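Local coordinates for erythrocyte binding antigen 140 (Plasmodium falciparum, PDB 4GF2), which probably binds a receptor on the host red-cell surface during erythrocyte invasion, this chain being the part that holds its two Duffy binding (DBL) domains, at residues 34-45 / 96-107; 67-75 / 154-162. The protein carries 3 engineered substitutions. One frame throughout, in Å; residues are numbered along the deposited sequence.

Contact 1. Residues 34-45 / 96-107; sequences VCVPDRKIQLCI and DFRNSFIGDDMD
The F97 ring takes L43 on one face and the carbonyl of C44 at its edge: CD1 of L43 stands 3.9 Å from the ring centroid in a CH-pi contact, and C44 O lies in the ring plane, 3.5 Å from F97 CE1. D96 OD2 lies at the edge of the R39 guanidinium, in its plane, the carboxylate plane turned only 18° from it. Both contacts belong to the first Duffy binding domain, where the strand and short helix of 34-45 pack on the end of helix 83-101 and the loop after it. R39 grips D96 end-on, NH1 and NH2 both converging on OD2, at 2.8 Å for NH1 and 2.7 Å for NH2. That forked hold, together with Q175 bonding D96 OD1, should fix the carboxylate's rotation; R39 in turn reaches E182 and S93, so this buried charge has several partners.

K40 runs across D96, its CD 3.6 Å from D96 CG, before its amine turns to two other acids. Bends at chi2 (61°) and chi4 (67°) carry NZ between D105 and D107, closing a salt-bridge network that probably offsets part of the acidic charge gathered here. D105 OD1 also accepts from the backbone N of D107, an Asx turn that ties the D105 side chain to the loop backbone. Beyond them V36 packs on the D107 side chain, and V34 CG1 meets M106 CB. At the amine the two bonds differ: D107 OD2 offers its anti lone pair at 2.8 Å from K40 NZ, D105 OD2 its syn lone pair at 2.9 Å.

Contact 2. Residues 67-75 / 154-162; sequences VNTEAKLLY and MIVNHKGNI
N68 and M154 bring the backbones close, their CA atoms 4.1 Å apart; by K72 and N157 the two backbones have moved well away from each other. Residues 67-75 are continuous helix, whereas 154-162 start in the last part of helix 132-155, pass through a loop and wind into a short 3-10 turn at 159-161.

At the tight end M154 lies extended across V67, its CG 3.4 Å from V67 O and its methyl CE against CG of E70. CB of A71 presses on the carbonyl of M154. Alongside, the N68 amide reaches over to N157: ND2 donates to OD1 at 3.2 Å in a nearly straight bond (169°), the two amide planes standing 81° apart. N68 CG is anti to its own nitrogen (chi1 178°), which swings the amide out toward the loop, where ND2 also bonds the carbonyl of H153.

Further along, H158 packs where the backbones are farther apart. Its ring rests over the helix backbone, with A71 O above one face and CE1 3.7 Å from K72 N, while Y75 packs obliquely against it, ring centroids 5.4 Å apart. N161 follows, its amide nitrogen approaching CE1 of Y75.

Helix 56-78 thus meets the end of helix 132-155 through A71 and backbone atoms, with H158 of the following loop packed against it, one of the helix-to-helix joints of the largely helical Duffy binding (DBL) fold.

In the fold
From the N terminus helix 4-14 and strand 23-27 lead to strand 33-37 and helix 38-41; the chain then runs into helix 56-78 and returns along helix 83-101, where contact 1 closes a loop of 50 mostly helical residues. Contact 2 has opened inside that loop, at 67-75, and closes only after helices 110-127 and 132-155, so the two cross rather than nest. Their centres lie about 18 Å apart, yet they touch directly: E70 OE1 probably accepts from the backbone N of C44, and V67 packs on F97. Together they tie the small two-stranded sheet, helix 56-78, helix 83-101 and the end of helix 132-155 into the first Duffy binding domain, with disulfide C14-C44 adding helix 4-14.

Contact 1. Residues 34-45 / 96-107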
loop_
_atom_site.group_PDB
_atom_site.type_symbol
_atom_site.label_atom_id
_atom_site.label_comp_id
_atom_site.label_asym_id
_atom_site.label_seq_id
_atom_site.Cartn_x
_atom_site.Cartn_y
_atom_site.Cartn_z
ATOM N N VAL A 34 23.600 16.651 -1.644
ATOM C CA VAL A 34 23.486 17.473 -0.445
ATOM C C VAL A 34 22.035 17.899 -0.240
ATOM O O VAL A 34 21.268 17.987 -1.197
ATOM C CB VAL A 34 24.364 18.744 -0.523
ATOM C CG1 VAL A 34 25.839 18.384 -0.478
ATOM C CG2 VAL A 34 24.039 19.549 -1.776
ATOM N N CYS A 35 21.672 18.159 1.015
ATOM C CA CYS A 35 20.334 18.624 1.357
ATOM C C CYS A 35 20.409 20.020 1.954
ATOM O O CYS A 35 20.959 20.214 3.039
ATOM C CB CYS A 35 19.671 17.675 2.356
ATOM S SG CYS A 35 19.335 16.026 1.705
ATOM N N VAL A 36 19.842 20.986 1.243
ATOM C CA VAL A 36 19.884 22.378 1.656
ATOM C C VAL A 36 18.519 22.835 2.164
ATOM O O VAL A 36 17.490 22.494 1.584
ATOM C CB VAL A 36 20.303 23.274 0.481
ATOM C CG1 VAL A 36 20.423 24.719 0.927
ATOM C CG2 VAL A 36 21.616 22.785 -0.106
ATOM N N PRO A 37 18.502 23.608 3.257
ATOM C CA PRO A 37 17.226 24.133 3.750
ATOM C C PRO A 37 16.741 25.302 2.900
ATOM O O PRO A 37 17.548 26.104 2.432
ATOM C CB PRO A 37 17.568 24.599 5.167
ATOM C CG PRO A 37 19.013 24.947 5.109
ATOM C CD PRO A 37 19.636 24.012 4.108
ATOM N N ASP A 38 15.434 25.393 2.697
ATOM C CA ASP A 38 14.877 26.470 1.892
ATOM C C ASP A 38 15.258 27.823 2.498
ATOM O O ASP A 38 15.398 28.820 1.787
ATOM C CB ASP A 38 13.358 26.327 1.798
ATOM C CG ASP A 38 12.788 26.987 0.560
ATOM O OD1 ASP A 38 13.528 27.112 -0.436
ATOM O OD2 ASP A 38 11.600 27.374 0.579
ATOM N N ARG A 39 15.439 27.851 3.814
ATOM C CA ARG A 39 15.845 29.079 4.481
ATOM C C ARG A 39 17.159 29.584 3.894
ATOM O O ARG A 39 17.339 30.784 3.697
ATOM C CB ARG A 39 15.990 28.865 5.988
ATOM C CG ARG A 39 16.436 30.124 6.738
ATOM C CD ARG A 39 16.967 29.806 8.126
ATOM N NE ARG A 39 17.893 28.679 8.100
ATOM C CZ ARG A 39 19.143 28.733 7.650
ATOM N NH1 ARG A 39 19.645 29.866 7.180
ATOM N NH2 ARG A 39 19.891 27.642 7.671
ATOM N N LYS A 40 18.075 28.661 3.614
ATOM C CA LYS A 40 19.363 29.008 3.022
ATOM C C LYS A 40 19.201 29.405 1.554
ATOM O O LYS A 40 19.839 30.342 1.082
ATOM C CB LYS A 40 20.340 27.836 3.139
ATOM C CG LYS A 40 21.666 28.055 2.420
ATOM C CD LYS A 40 22.402 29.266 2.982
ATOM C CE LYS A 40 23.832 29.359 2.459
ATOM N NZ LYS A 40 23.891 29.636 0.997
ATOM N N ILE A 41 18.348 28.689 0.838
ATOM C CA ILE A 41 18.082 29.004 -0.561
ATOM C C ILE A 41 17.606 30.447 -0.719
ATOM O O ILE A 41 17.961 31.121 -1.686
ATOM C CB ILE A 41 17.045 28.034 -1.162
ATOM C CG1 ILE A 41 17.668 26.647 -1.323
ATOM C CG2 ILE A 41 16.544 28.529 -2.517
ATOM C CD1 ILE A 41 16.675 25.573 -1.653
ATOM N N GLN A 42 16.821 30.925 0.244
ATOM C CA GLN A 42 16.229 32.256 0.152
ATOM C C GLN A 42 16.966 33.306 0.976
ATOM O O GLN A 42 16.481 34.428 1.136
ATOM C CB GLN A 42 14.764 32.213 0.579
ATOM C CG GLN A 42 13.881 31.405 -0.356
ATOM C CD GLN A 42 12.419 31.780 -0.236
ATOM O OE1 GLN A 42 11.766 31.480 0.765
ATOM N NE2 GLN A 42 11.899 32.447 -1.256
ATOM N N LEU A 43 18.133 32.945 1.499
ATOM C CA LEU A 43 18.951 33.886 2.251
ATOM C C LEU A 43 19.064 35.194 1.478
ATOM O O LEU A 43 19.284 35.189 0.269
ATOM C CB LEU A 43 20.340 33.300 2.498
ATOM C CG LEU A 43 21.216 34.066 3.494
ATOM C CD1 LEU A 43 20.695 33.909 4.923
ATOM C CD2 LEU A 43 22.671 33.617 3.394
ATOM N N CYS A 44 18.905 36.313 2.177
ATOM C CA CYS A 44 18.864 37.618 1.524
ATOM C C CYS A 44 20.250 38.067 1.070
ATOM O O CYS A 44 21.053 38.527 1.875
ATOM C CB CYS A 44 18.266 38.660 2.466
ATOM S SG CYS A 44 18.156 40.303 1.742
ATOM N N ILE A 45 20.518 37.939 -0.226
ATOM C CA ILE A 45 21.828 38.277 -0.774
ATOM C C ILE A 45 21.761 39.112 -2.056
ATOM O O ILE A 45 22.779 39.610 -2.528
ATOM C CB ILE A 45 22.628 36.999 -1.066
ATOM C CG1 ILE A 45 21.920 36.172 -2.141
ATOM C CG2 ILE A 45 22.793 36.191 0.206
ATOM C CD1 ILE A 45 22.630 34.887 -2.490
ATOM N N ASP A 96 24.870 31.053 8.295
ATOM C CA ASP A 96 25.031 30.800 6.865
ATOM C C ASP A 96 25.671 31.991 6.159
ATOM O O ASP A 96 26.431 31.812 5.207
ATOM C CB ASP A 96 23.693 30.449 6.215
ATOM C CG ASP A 96 23.304 28.999 6.429
ATOM O OD1 ASP A 96 24.213 28.150 6.507
ATOM O OD2 ASP A 96 22.093 28.707 6.519
ATOM N N PHE A 97 25.371 33.202 6.620
ATOM C CA PHE A 97 26.071 34.382 6.118
ATOM C C PHE A 97 27.569 34.204 6.339
ATOM O O PHE A 97 28.377 34.484 5.453
ATOM C CB PHE A 97 25.596 35.663 6.808
ATOM C CG PHE A 97 24.331 36.241 6.229
ATOM C CD1 PHE A 97 24.270 36.614 4.898
ATOM C CD2 PHE A 97 23.209 36.431 7.026
ATOM C CE1 PHE A 97 23.106 37.152 4.366
ATOM C CE2 PHE A 97 22.049 36.969 6.502
ATOM C CZ PHE A 97 21.997 37.329 5.169
ATOM N N ARG A 98 27.930 33.728 7.528
ATOM C CA ARG A 98 29.330 33.507 7.870
ATOM C C ARG A 98 29.944 32.408 7.016
ATOM O O ARG A 98 30.993 32.596 6.397
ATOM C CB ARG A 98 29.458 33.116 9.342
ATOM C CG ARG A 98 30.871 32.717 9.755
ATOM C CD ARG A 98 30.910 32.266 11.202
ATOM N NE ARG A 98 32.248 31.847 11.609
ATOM C CZ ARG A 98 32.700 30.595 11.574
ATOM N NH1 ARG A 98 31.929 29.600 11.153
ATOM N NH2 ARG A 98 33.936 30.334 11.969
ATOM N N ASN A 99 29.281 31.258 6.988
ATOM C CA ASN A 99 29.853 30.071 6.368
ATOM C C ASN A 99 29.879 30.115 4.841
ATOM O O ASN A 99 30.773 29.551 4.221
ATOM C CB ASN A 99 29.133 28.822 6.871
ATOM C CG ASN A 99 29.504 28.484 8.301
ATOM O OD1 ASN A 99 30.551 28.904 8.789
ATOM N ND2 ASN A 99 28.657 27.722 8.977
ATOM N N SER A 100 28.909 30.787 4.236
ATOM C CA SER A 100 28.920 30.966 2.789
ATOM C C SER A 100 29.919 32.050 2.400
ATOM O O SER A 100 30.310 32.165 1.236
ATOM C CB SER A 100 27.526 31.331 2.279
ATOM O OG SER A 100 27.078 32.552 2.838
ATOM N N PHE A 101 30.328 32.844 3.382
ATOM C CA PHE A 101 31.305 33.896 3.151
ATOM C C PHE A 101 32.732 33.362 3.270
ATOM O O PHE A 101 33.627 33.824 2.562
ATOM C CB PHE A 101 31.087 35.050 4.132
ATOM C CG PHE A 101 32.057 36.184 3.957
ATOM C CD1 PHE A 101 32.054 36.942 2.798
ATOM C CD2 PHE A 101 32.970 36.493 4.952
ATOM C CE1 PHE A 101 32.947 37.985 2.630
ATOM C CE2 PHE A 101 33.862 37.537 4.794
ATOM C CZ PHE A 101 33.852 38.284 3.632
ATOM N N ILE A 102 32.943 32.386 4.153
ATOM C CA ILE A 102 34.289 31.871 4.405
ATOM C C ILE A 102 34.545 30.513 3.751
ATOM O O ILE A 102 35.456 29.787 4.152
ATOM C CB ILE A 102 34.597 31.775 5.916
ATOM C CG1 ILE A 102 33.703 30.732 6.592
ATOM C CG2 ILE A 102 34.433 33.139 6.573
ATOM C CD1 ILE A 102 33.994 30.544 8.070
ATOM N N GLY A 103 33.747 30.180 2.742
ATOM C CA GLY A 103 33.986 28.992 1.940
ATOM C C GLY A 103 33.633 27.676 2.610
ATOM O O GLY A 103 34.288 26.663 2.378
ATOM N N ASP A 104 32.596 27.680 3.440
ATOM C CA ASP A 104 32.099 26.446 4.044
ATOM C C ASP A 104 30.601 26.319 3.787
ATOM O O ASP A 104 29.786 26.455 4.699
ATOM C CB ASP A 104 32.393 26.420 5.545
ATOM C CG ASP A 104 31.874 25.161 6.218
ATOM O OD1 ASP A 104 31.752 24.126 5.533
ATOM O OD2 ASP A 104 31.581 25.208 7.434
ATOM N N ASP A 105 30.245 26.055 2.535
ATOM C CA ASP A 105 28.849 26.051 2.124
ATOM C C ASP A 105 28.542 24.877 1.200
ATOM O O ASP A 105 29.220 24.673 0.193
ATOM C CB ASP A 105 28.522 27.361 1.412
ATOM C CG ASP A 105 27.033 27.589 1.268
ATOM O OD1 ASP A 105 26.257 26.657 1.571
ATOM O OD2 ASP A 105 26.640 28.699 0.850
ATOM N N MET A 106 27.517 24.106 1.550
ATOM C CA MET A 106 27.075 22.988 0.721
ATOM C C MET A 106 26.068 23.447 -0.335
ATOM O O MET A 106 25.884 22.785 -1.357
ATOM C CB MET A 106 26.455 21.898 1.594
ATOM C CG MET A 106 27.463 21.147 2.447
ATOM S SD MET A 106 26.695 20.186 3.765
ATOM C CE MET A 106 26.225 21.486 4.901
ATOM N N ASP A 107 25.423 24.583 -0.079
ATOM C CA ASP A 107 24.467 25.170 -1.016
ATOM C C ASP A 107 25.200 25.710 -2.244
ATOM O O ASP A 107 26.293 26.261 -2.128
ATOM C CB ASP A 107 23.681 26.283 -0.316
ATOM C CG ASP A 107 22.711 26.999 -1.239
ATOM O OD1 ASP A 107 22.178 26.368 -2.178
ATOM O OD2 ASP A 107 22.479 28.205 -1.009
#

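Contact 2. Residues 67-75 / 154-162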
loop_
_atom_site.group_PDB
_atom_site.type_symbol
_atom_site.label_atom_id
_atom_site.label_comp_id
_atom_site.label_asym_id
_atom_site.label_seq_id
_atom_site.Cartn_x
_atom_site.Cartn_y
_atom_site.Cartn_z
ATOM N N VAL A 67 21.897 41.425 6.209
ATOM C CA VAL A 67 21.524 40.730 7.440
ATOM C C VAL A 67 20.269 41.335 8.065
ATOM O O VAL A 67 19.377 40.613 8.511
ATOM C CB VAL A 67 22.671 40.710 8.483
ATOM C CG1 VAL A 67 23.876 39.980 7.927
ATOM C CG2 VAL A 67 23.047 42.124 8.926
ATOM N N ASN A 68 20.200 42.661 8.084
ATOM C CA ASN A 68 19.054 43.365 8.648
ATOM C C ASN A 68 17.779 43.079 7.857
ATOM O O ASN A 68 16.695 42.960 8.429
ATOM C CB ASN A 68 19.335 44.870 8.689
ATOM C CG ASN A 68 18.164 45.670 9.215
ATOM O OD1 ASN A 68 17.304 46.101 8.454
ATOM N ND2 ASN A 68 18.128 45.875 10.526
ATOM N N THR A 69 17.910 42.958 6.539
ATOM C CA THR A 69 16.760 42.670 5.693
ATOM C C THR A 69 16.324 41.226 5.904
ATOM O O THR A 69 15.130 40.937 6.018
ATOM C CB THR A 69 17.061 42.910 4.200
ATOM O OG1 THR A 69 17.418 44.282 3.994
ATOM C CG2 THR A 69 15.842 42.591 3.352
ATOM N N GLU A 70 17.297 40.325 5.968
ATOM C CA GLU A 70 17.020 38.917 6.227
ATOM C C GLU A 70 16.166 38.768 7.485
ATOM O O GLU A 70 15.226 37.977 7.515
ATOM C CB GLU A 70 18.330 38.137 6.368
ATOM C CG GLU A 70 18.159 36.694 6.834
ATOM C CD GLU A 70 17.529 35.796 5.786
ATOM O OE1 GLU A 70 17.365 36.241 4.625
ATOM O OE2 GLU A 70 17.201 34.638 6.129
ATOM N N ALA A 71 16.489 39.543 8.517
ATOM C CA ALA A 71 15.730 39.522 9.768
ATOM C C ALA A 71 14.261 39.929 9.577
ATOM O O ALA A 71 13.356 39.209 10.002
ATOM C CB ALA A 71 16.393 40.417 10.794
ATOM N N LYS A 72 14.024 41.078 8.946
ATOM C CA LYS A 72 12.660 41.526 8.663
ATOM C C LYS A 72 11.868 40.436 7.957
ATOM O O LYS A 72 10.746 40.105 8.350
ATOM C CB LYS A 72 12.654 42.765 7.764
ATOM C CG LYS A 72 13.107 44.049 8.417
ATOM C CD LYS A 72 12.822 45.233 7.507
ATOM C CE LYS A 72 13.446 46.517 8.027
ATOM N NZ LYS A 72 13.113 47.671 7.141
ATOM N N LEU A 73 12.453 39.895 6.895
ATOM C CA LEU A 73 11.759 38.926 6.065
ATOM C C LEU A 73 11.487 37.648 6.852
ATOM O O LEU A 73 10.444 37.022 6.688
ATOM C CB LEU A 73 12.560 38.648 4.791
ATOM C CG LEU A 73 12.640 39.841 3.832
ATOM C CD1 LEU A 73 13.583 39.562 2.672
ATOM C CD2 LEU A 73 11.262 40.201 3.303
ATOM N N LEU A 74 12.418 37.278 7.724
ATOM C CA LEU A 74 12.219 36.131 8.600
ATOM C C LEU A 74 11.096 36.409 9.586
ATOM O O LEU A 74 10.316 35.518 9.925
ATOM C CB LEU A 74 13.502 35.799 9.364
ATOM C CG LEU A 74 14.608 35.096 8.578
ATOM C CD1 LEU A 74 15.828 34.905 9.462
ATOM C CD2 LEU A 74 14.125 33.758 8.023
ATOM N N TYR A 75 11.009 37.648 10.049
ATOM C CA TYR A 75 9.961 38.001 10.993
ATOM C C TYR A 75 8.599 37.859 10.335
ATOM O O TYR A 75 7.682 37.286 10.915
ATOM C CB TYR A 75 10.141 39.419 11.535
ATOM C CG TYR A 75 9.029 39.812 12.479
ATOM C CD1 TYR A 75 9.086 39.479 13.824
ATOM C CD2 TYR A 75 7.908 40.487 12.017
ATOM C CE1 TYR A 75 8.065 39.820 14.686
ATOM C CE2 TYR A 75 6.882 40.835 12.874
ATOM C CZ TYR A 75 6.967 40.501 14.208
ATOM O OH TYR A 75 5.947 40.845 15.067
ATOM N N MET A 154 21.811 43.010 12.670
ATOM C CA MET A 154 20.854 42.045 12.136
ATOM C C MET A 154 19.617 41.947 13.023
ATOM O O MET A 154 18.501 41.808 12.529
ATOM C CB MET A 154 21.496 40.659 12.004
ATOM C CG MET A 154 20.530 39.600 11.505
ATOM S SD MET A 154 21.287 37.995 11.196
ATOM C CE MET A 154 19.925 37.174 10.378
ATOM N N ILE A 155 19.810 42.023 14.333
ATOM C CA ILE A 155 18.697 41.821 15.252
ATOM C C ILE A 155 18.214 43.117 15.896
ATOM O O ILE A 155 17.313 43.088 16.733
ATOM C CB ILE A 155 19.067 40.829 16.372
ATOM C CG1 ILE A 155 20.164 41.411 17.264
ATOM C CG2 ILE A 155 19.501 39.500 15.775
ATOM C CD1 ILE A 155 20.473 40.565 18.472
ATOM N N VAL A 156 18.795 44.248 15.498
ATOM C CA VAL A 156 18.539 45.513 16.189
ATOM C C VAL A 156 17.051 45.871 16.259
ATOM O O VAL A 156 16.600 46.457 17.238
ATOM C CB VAL A 156 19.301 46.685 15.538
ATOM C CG1 VAL A 156 18.744 46.988 14.159
ATOM C CG2 VAL A 156 19.225 47.919 16.429
ATOM N N ASN A 157 16.290 45.518 15.230
ATOM C CA ASN A 157 14.867 45.840 15.197
ATOM C C ASN A 157 13.978 44.730 15.762
ATOM O O ASN A 157 12.756 44.868 15.787
ATOM C CB ASN A 157 14.425 46.157 13.763
ATOM C CG ASN A 157 15.161 47.340 13.171
ATOM O OD1 ASN A 157 15.765 47.236 12.103
ATOM N ND2 ASN A 157 15.117 48.473 13.861
ATOM N N HIS A 158 14.582 43.636 16.217
ATOM C CA HIS A 158 13.802 42.493 16.677
ATOM C C HIS A 158 14.263 41.931 18.023
ATOM O O HIS A 158 13.805 40.868 18.438
ATOM C CB HIS A 158 13.826 41.384 15.617
ATOM C CG HIS A 158 13.314 41.819 14.277
ATOM N ND1 HIS A 158 14.132 42.356 13.306
ATOM C CD2 HIS A 158 12.066 41.803 13.752
ATOM C CE1 HIS A 158 13.410 42.650 12.239
ATOM N NE2 HIS A 158 12.152 42.328 12.484
ATOM N N LYS A 159 15.158 42.632 18.712
ATOM C CA LYS A 159 15.644 42.152 20.005
ATOM C C LYS A 159 14.479 41.885 20.958
ATOM O O LYS A 159 14.503 40.924 21.727
ATOM C CB LYS A 159 16.609 43.156 20.640
ATOM C CG LYS A 159 17.958 43.257 19.942
ATOM C CD LYS A 159 18.928 44.158 20.705
ATOM C CE LYS A 159 19.393 43.516 22.005
ATOM N NZ LYS A 159 20.395 44.353 22.723
ATOM N N GLY A 160 13.461 42.738 20.897
ATOM C CA GLY A 160 12.308 42.618 21.770
ATOM C C GLY A 160 11.377 41.467 21.430
ATOM O O GLY A 160 10.558 41.076 22.255
ATOM N N ASN A 161 11.494 40.919 20.222
ATOM C CA ASN A 161 10.617 39.827 19.795
ATOM C C ASN A 161 11.187 38.443 20.076
ATOM O O ASN A 161 10.577 37.438 19.731
ATOM C CB ASN A 161 10.317 39.941 18.302
ATOM C CG ASN A 161 9.805 41.304 17.921
ATOM O OD1 ASN A 161 10.554 42.142 17.419
ATOM N ND2 ASN A 161 8.523 41.544 18.172
ATOM N N ILE A 162 12.360 38.394 20.693
ATOM C CA ILE A 162 13.013 37.126 20.979
ATOM C C ILE A 162 13.483 37.117 22.424
ATOM O O ILE A 162 13.610 38.169 23.052
ATOM C CB ILE A 162 14.217 36.885 20.039
ATOM C CG1 ILE A 162 15.272 37.977 20.232
ATOM C CG2 ILE A 162 13.757 36.853 18.592
ATOM C CD1 ILE A 162 16.439 37.883 19.287
#